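Local coordinates for protein putative glycosidase ph117-related (Bacteroides thetaiotaomicron, PDB 5A7V) that probably cleaves mannosides as a family GH130 glycoside hydrolase or phosphorylase, holding mannose residues in the pocket of its beta-propeller fold, at residues A[357-362]-A[375-380]; A[151-156]-A[215-220]. All blocks are in the same frame, centred on the assembly; numbering follows the deposited sequence.

Interaction 1 of 2, residues A[357-362]-A[375-380]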
loop_
_atom_site.group_PDB
_atom_site.type_symbol
_atom_site.label_atom_id
_atom_site.label_comp_id
_atom_site.label_asym_id
_atom_site.label_seq_id
_atom_site.Cartn_x
_atom_site.Cartn_y
_atom_site.Cartn_z
ATOM N N ASP A 357 14.426 13.872 -7.313
ATOM C CA ASP A 357 14.109 14.858 -6.261
ATOM C C ASP A 357 12.611 15.114 -6.059
ATOM O O ASP A 357 12.262 16.140 -5.467
ATOM C CB ASP A 357 14.905 16.159 -6.456
ATOM C CG ASP A 357 16.402 15.974 -6.317
ATOM O OD1 ASP A 357 16.908 14.940 -5.871
ATOM O OD2 ASP A 357 17.086 16.941 -6.611
ATOM N N LYS A 358 11.792 14.155 -6.475
ATOM C CA LYS A 358 10.343 14.266 -6.280
ATOM C C LYS A 358 9.814 12.974 -5.696
ATOM O O LYS A 358 10.456 11.908 -5.746
ATOM C CB LYS A 358 9.649 14.583 -7.623
ATOM C CG LYS A 358 10.138 15.871 -8.261
ATOM C CD LYS A 358 9.540 16.168 -9.615
ATOM C CE LYS A 358 10.433 17.095 -10.390
ATOM N NZ LYS A 358 11.669 16.368 -10.900
ATOM N N TRP A 359 8.602 13.015 -5.157
ATOM C CA TRP A 359 7.945 11.859 -4.631
ATOM C C TRP A 359 6.867 11.358 -5.579
ATOM O O TRP A 359 5.842 12.048 -5.810
ATOM C CB TRP A 359 7.329 12.135 -3.271
ATOM C CG TRP A 359 8.348 12.255 -2.136
ATOM C CD1 TRP A 359 8.812 13.393 -1.523
ATOM C CD2 TRP A 359 8.990 11.143 -1.474
ATOM N NE1 TRP A 359 9.692 13.042 -0.515
ATOM C CE2 TRP A 359 9.798 11.673 -0.452
ATOM C CE3 TRP A 359 8.891 9.753 -1.606
ATOM C CZ2 TRP A 359 10.511 10.853 0.428
ATOM C CZ3 TRP A 359 9.620 8.942 -0.763
ATOM C CH2 TRP A 359 10.433 9.494 0.246
ATOM N N TYR A 360 7.038 10.153 -6.108
ATOM C CA TYR A 360 6.105 9.486 -7.008
ATOM C C TYR A 360 5.257 8.514 -6.209
ATOM O O TYR A 360 5.776 7.623 -5.562
ATOM C CB TYR A 360 6.857 8.745 -8.117
ATOM C CG TYR A 360 7.556 9.651 -9.104
ATOM C CD1 TYR A 360 8.718 10.339 -8.773
ATOM C CD2 TYR A 360 7.097 9.796 -10.405
ATOM C CE1 TYR A 360 9.330 11.193 -9.690
ATOM C CE2 TYR A 360 7.740 10.611 -11.318
ATOM C CZ TYR A 360 8.854 11.318 -10.962
ATOM O OH TYR A 360 9.495 12.154 -11.889
ATOM N N LEU A 361 3.931 8.732 -6.217
ATOM C CA LEU A 361 2.948 7.930 -5.478
ATOM C C LEU A 361 2.223 7.009 -6.429
ATOM O O LEU A 361 1.758 7.486 -7.490
ATOM C CB LEU A 361 1.956 8.905 -4.832
ATOM C CG LEU A 361 0.864 8.293 -3.951
ATOM C CD1 LEU A 361 1.403 7.663 -2.698
ATOM C CD2 LEU A 361 -0.132 9.381 -3.619
ATOM N N TYR A 362 2.095 5.742 -6.061
ATOM C CA TYR A 362 1.414 4.718 -6.870
ATOM C C TYR A 362 0.281 4.127 -6.058
ATOM O O TYR A 362 0.449 3.825 -4.864
ATOM C CB TYR A 362 2.408 3.616 -7.341
ATOM C CG TYR A 362 3.404 4.216 -8.326
ATOM C CD1 TYR A 362 3.104 4.291 -9.658
ATOM C CD2 TYR A 362 4.634 4.720 -7.907
ATOM C CE1 TYR A 362 3.956 4.904 -10.570
ATOM C CE2 TYR A 362 5.470 5.354 -8.803
ATOM C CZ TYR A 362 5.133 5.462 -10.133
ATOM O OH TYR A 362 5.967 6.140 -10.999
ATOM N N TYR A 375 4.364 14.494 -5.969
ATOM C CA TYR A 375 4.587 15.598 -5.038
ATOM C C TYR A 375 5.998 16.113 -5.305
ATOM O O TYR A 375 6.995 15.379 -5.105
ATOM C CB TYR A 375 4.428 15.141 -3.587
ATOM C CG TYR A 375 5.031 16.044 -2.543
ATOM C CD1 TYR A 375 4.812 17.416 -2.553
ATOM C CD2 TYR A 375 5.842 15.507 -1.523
ATOM C CE1 TYR A 375 5.373 18.226 -1.572
ATOM C CE2 TYR A 375 6.389 16.316 -0.560
ATOM C CZ TYR A 375 6.200 17.658 -0.576
ATOM O OH TYR A 375 6.734 18.412 0.419
ATOM N N ASN A 376 6.121 17.345 -5.765
ATOM C CA ASN A 376 7.402 17.981 -6.009
ATOM C C ASN A 376 7.666 18.972 -4.864
ATOM O O ASN A 376 7.076 20.053 -4.826
ATOM C CB ASN A 376 7.411 18.726 -7.349
ATOM C CG ASN A 376 8.749 19.361 -7.645
ATOM O OD1 ASN A 376 9.647 19.356 -6.790
ATOM N ND2 ASN A 376 8.887 19.913 -8.829
ATOM N N PRO A 377 8.569 18.635 -3.919
ATOM C CA PRO A 377 8.820 19.579 -2.811
ATOM C C PRO A 377 9.247 20.996 -3.262
ATOM O O PRO A 377 9.005 21.957 -2.560
ATOM C CB PRO A 377 9.941 18.873 -2.022
ATOM C CG PRO A 377 9.782 17.425 -2.342
ATOM C CD PRO A 377 9.349 17.375 -3.780
ATOM N N LYS A 378 9.907 21.106 -4.418
ATOM C CA LYS A 378 10.352 22.377 -4.973
ATOM C C LYS A 378 9.203 23.181 -5.575
ATOM O O LYS A 378 9.305 24.398 -5.721
ATOM C CB LYS A 378 11.443 22.136 -6.034
ATOM C CG LYS A 378 12.742 21.588 -5.386
ATOM C CD LYS A 378 13.858 21.422 -6.422
ATOM C CE LYS A 378 15.004 20.531 -5.941
ATOM N NZ LYS A 378 16.166 20.593 -6.897
ATOM N N LYS A 379 8.113 22.484 -5.930
ATOM C CA LYS A 379 6.951 23.141 -6.594
ATOM C C LYS A 379 5.666 22.430 -6.123
ATOM O O LYS A 379 4.992 21.741 -6.897
ATOM C CB LYS A 379 7.082 23.100 -8.110
ATOM C CG LYS A 379 8.351 23.744 -8.672
ATOM C CD LYS A 379 8.345 23.799 -10.210
ATOM C CE LYS A 379 9.632 24.395 -10.746
ATOM N NZ LYS A 379 9.598 24.385 -12.230
ATOM N N PRO A 380 5.316 22.581 -4.834
ATOM C CA PRO A 380 4.229 21.716 -4.337
ATOM C C PRO A 380 2.857 22.049 -4.892
ATOM O O PRO A 380 2.458 23.218 -4.943
ATOM C CB PRO A 380 4.245 21.950 -2.816
ATOM C CG PRO A 380 5.590 22.441 -2.519
ATOM C CD PRO A 380 5.973 23.264 -3.708
HETATM O O HOH W 1 12.273 18.574 -6.773
#

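Interaction 2 of 2, residues A[151-156]-A[215-220]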
loop_
_atom_site.group_PDB
_atom_site.type_symbol
_atom_site.label_atom_id
_atom_site.label_comp_id
_atom_site.label_asym_id
_atom_site.label_seq_id
_atom_site.Cartn_x
_atom_site.Cartn_y
_atom_site.Cartn_z
ATOM N N VAL A 151 13.731 -1.270 0.787
ATOM C CA VAL A 151 15.050 -1.893 0.547
ATOM C C VAL A 151 16.011 -1.516 1.662
ATOM O O VAL A 151 16.034 -0.379 2.122
ATOM C CB VAL A 151 15.583 -1.498 -0.839
ATOM C CG1 VAL A 151 15.945 -0.021 -0.985
ATOM C CG2 VAL A 151 16.758 -2.376 -1.289
ATOM N N THR A 152 16.835 -2.481 2.062
ATOM C CA THR A 152 17.870 -2.150 3.039
ATOM C C THR A 152 18.986 -1.344 2.383
ATOM O O THR A 152 19.183 -1.408 1.153
ATOM C CB THR A 152 18.448 -3.391 3.701
ATOM O OG1 THR A 152 19.237 -4.131 2.757
ATOM C CG2 THR A 152 17.412 -4.272 4.361
ATOM N N ALA A 153 19.785 -0.671 3.212
ATOM C CA ALA A 153 20.975 0.021 2.703
ATOM C C ALA A 153 21.999 -0.922 2.044
ATOM O O ALA A 153 22.793 -0.495 1.237
ATOM C CB ALA A 153 21.634 0.794 3.816
ATOM N N GLU A 154 21.934 -2.196 2.388
ATOM C CA GLU A 154 22.806 -3.217 1.833
ATOM C C GLU A 154 22.216 -3.879 0.558
ATOM O O GLU A 154 22.836 -4.744 -0.031
ATOM C CB GLU A 154 23.119 -4.259 2.929
ATOM C CG GLU A 154 23.773 -3.665 4.246
ATOM C CD GLU A 154 22.857 -2.817 5.224
ATOM O OE1 GLU A 154 21.613 -3.085 5.444
ATOM O OE2 GLU A 154 23.466 -1.866 5.848
ATOM N N GLY A 155 20.988 -3.482 0.159
ATOM C CA GLY A 155 20.436 -3.867 -1.143
ATOM C C GLY A 155 19.450 -5.032 -1.145
ATOM O O GLY A 155 19.177 -5.581 -2.195
ATOM N N LEU A 156 18.945 -5.414 0.017
ATOM C CA LEU A 156 17.925 -6.469 0.103
ATOM C C LEU A 156 16.520 -5.836 0.045
ATOM O O LEU A 156 16.185 -5.034 0.908
ATOM C CB LEU A 156 18.082 -7.287 1.366
ATOM C CG LEU A 156 17.148 -8.475 1.511
ATOM C CD1 LEU A 156 17.461 -9.523 0.464
ATOM C CD2 LEU A 156 17.156 -9.056 2.921
ATOM N N LYS A 215 18.619 8.385 -1.086
ATOM C CA LYS A 215 18.020 7.096 -1.321
ATOM C C LYS A 215 17.200 6.645 -0.127
ATOM O O LYS A 215 17.652 6.667 1.013
ATOM C CB LYS A 215 19.113 6.036 -1.538
ATOM C CG LYS A 215 20.071 6.305 -2.673
ATOM C CD LYS A 215 19.439 6.037 -3.987
ATOM C CE LYS A 215 20.406 6.187 -5.166
ATOM N NZ LYS A 215 21.563 5.238 -5.243
ATOM N N GLN A 216 15.977 6.213 -0.395
ATOM C CA GLN A 216 15.083 5.704 0.641
ATOM C C GLN A 216 15.425 4.265 1.027
ATOM O O GLN A 216 15.359 3.350 0.180
ATOM C CB GLN A 216 13.626 5.786 0.138
ATOM C CG GLN A 216 12.580 5.456 1.179
ATOM C CD GLN A 216 11.161 5.672 0.689
ATOM O OE1 GLN A 216 10.918 5.789 -0.512
ATOM N NE2 GLN A 216 10.236 5.717 1.643
ATOM N N VAL A 217 15.813 4.091 2.289
ATOM C CA VAL A 217 16.283 2.787 2.784
ATOM C C VAL A 217 15.591 2.482 4.122
ATOM O O VAL A 217 15.167 3.392 4.869
ATOM C CB VAL A 217 17.828 2.728 2.977
ATOM C CG1 VAL A 217 18.504 2.830 1.622
ATOM C CG2 VAL A 217 18.339 3.802 3.940
ATOM N N ILE A 218 15.487 1.186 4.419
ATOM C CA ILE A 218 14.928 0.712 5.686
ATOM C C ILE A 218 15.705 1.317 6.854
ATOM O O ILE A 218 16.963 1.360 6.792
ATOM C CB ILE A 218 14.837 -0.817 5.694
ATOM C CG1 ILE A 218 13.762 -1.259 4.685
ATOM C CG2 ILE A 218 14.596 -1.372 7.079
ATOM C CD1 ILE A 218 13.733 -2.749 4.414
ATOM N N LYS A 219 15.025 1.723 7.923
ATOM C CA LYS A 219 15.609 2.415 9.070
ATOM C C LYS A 219 15.374 1.656 10.343
ATOM O O LYS A 219 14.243 1.338 10.685
ATOM C CB LYS A 219 15.007 3.823 9.202
ATOM C CG LYS A 219 15.700 4.615 10.365
ATOM C CD LYS A 219 15.155 5.970 10.633
ATOM C CE LYS A 219 15.887 6.618 11.795
ATOM N NZ LYS A 219 17.346 6.917 11.654
ATOM N N LYS A 220 16.442 1.375 11.086
ATOM C CA LYS A 220 16.297 0.867 12.444
ATOM C C LYS A 220 15.983 1.954 13.473
ATOM O O LYS A 220 16.411 3.120 13.344
ATOM C CB LYS A 220 17.587 0.206 12.905
ATOM C CG LYS A 220 17.904 -1.055 12.154
ATOM C CD LYS A 220 19.212 -1.638 12.726
ATOM C CE LYS A 220 19.615 -2.888 12.032
ATOM N NZ LYS A 220 20.970 -3.315 12.542
HETATM O O HOH W 2 13.347 1.542 1.241
HETATM O O HOH W 3 18.680 -0.565 5.815
#

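Interaction 1 of 2, residues A[357-362]-A[375-380]
Trp359 and Tyr375 exchange two backbone hydrogen bonds, N to O in each direction, and so form an antiparallel hydrogen-bonded pair. Trp359 N reaches Tyr375 O at 2.9 Å and Tyr375 N reaches Trp359 O at 2.9 Å, the first nearly straight at the hydrogen (171°). Just past this pair segment 375-380 turns away from the strand: Asn376 OD1 accepts from Lys378 N at 3.0 Å, an Asx turn, with the amide standing above the carboxamide plane. The same OD1 accepts a hydrogen bond from a water that also donates to Asp357 O, so one water bridges the turn and the residue just before the strand. Farther out, Asp357 OD2 and Lys378 NZ make a long salt bridge of 3.8 Å at the surface.

The packing follows the backbone. The Trp359 and Tyr375 rings lie on the same face of the sheet with planes only 7° apart, yet they meet rim to rim, CD1 of Trp359 lying 3.6 Å from CD2 of Tyr375. Pro377 CG comes near the same indole carbon, CD1. On Lys358 the aliphatic chain runs across the Asn376 carboxamide, CE lying 3.6 Å from ND2; the bend at chi4 (74°) turns NZ back to the carbonyl of Lys356.

Strand 358-365 is the middle strand of a three-stranded antiparallel sheet, between 347-355 and 369-375, and the contact is its last pairing with the outer strand 369-375, where that strand runs out into the turn. Phe39 meets Trp359 edge-to-face and also touches Tyr375, while Tyr354 and Met352 of strand 347-355 pack on the indole.

Interaction 2 of 2, residues A[151-156]-A[215-220]
Ile218 lays its CG1 and CD1 along the backbone of Val151 and Thr152. Its chain is extended (chi2 170°), which carries CD1 past Val151 O to within 4.0 Å of Thr152 CG2, the two side chains meeting at a slant. Val217, one residue earlier on the strand, places CG1 3.9 Å from Ala153 CA, with the Ala153 methyl a little farther off. Val151 answers with CG1, which rests 3.6 Å from Gln216 O.

Between these groups Val151 O accepts one hydrogen bond, from Ile218 N at 2.8 Å, tilted 33° from the carbonyl plane, with Val217 CA adding a weaker CA-H...O contact at 3.2 Å. Two waters bridge the backbones: one links Val151 N with Gln216 O, the other Ala153 N with Ile218 O.

Thr152 points its CB away from the strand and uses OG1 inside its own loop, accepting from Leu156 N at 3.0 Å and, weakly, from Glu154 N. Gly155 N to Thr152 O closes the type I turn of Thr152 to Gly155, and Thr152 N to Leu156 O pairs the hairpin ends. Gly155 has positive phi (100°), where a CB would press against the carbonyl O of Glu154; the geometry fits a type I turn followed by a G1 bulge. This is the beta hairpin between strands 143-151 and 157-164, docked on strand 215-218 of the adjoining sheet, an arrangement consistent with neighbouring blades of the beta-propeller known for GH130 enzymes.

How the interactions relate
The two contacts lie in series along the chain, interaction 2 closing before interaction 1 opens, with centres about 20 Å apart and each about 18 Å from the centre of the chain. They involve different sheets: interaction 2 joins the sheet of 143-151 to that of 215-218, whereas interaction 1 stays at the margin of the three-stranded sheet 347-355, 358-365 and 369-375. They nevertheless touch, Trp359 CZ3 packing 3.4 Å from Gln216 OE1. The indole thus meets the Gln216 side chain of the strand on which the 151-156 turn docks. Interaction 1 works within one sheet, interaction 2 between two, and this touch links them; the sheets probably correspond to blades of the propeller.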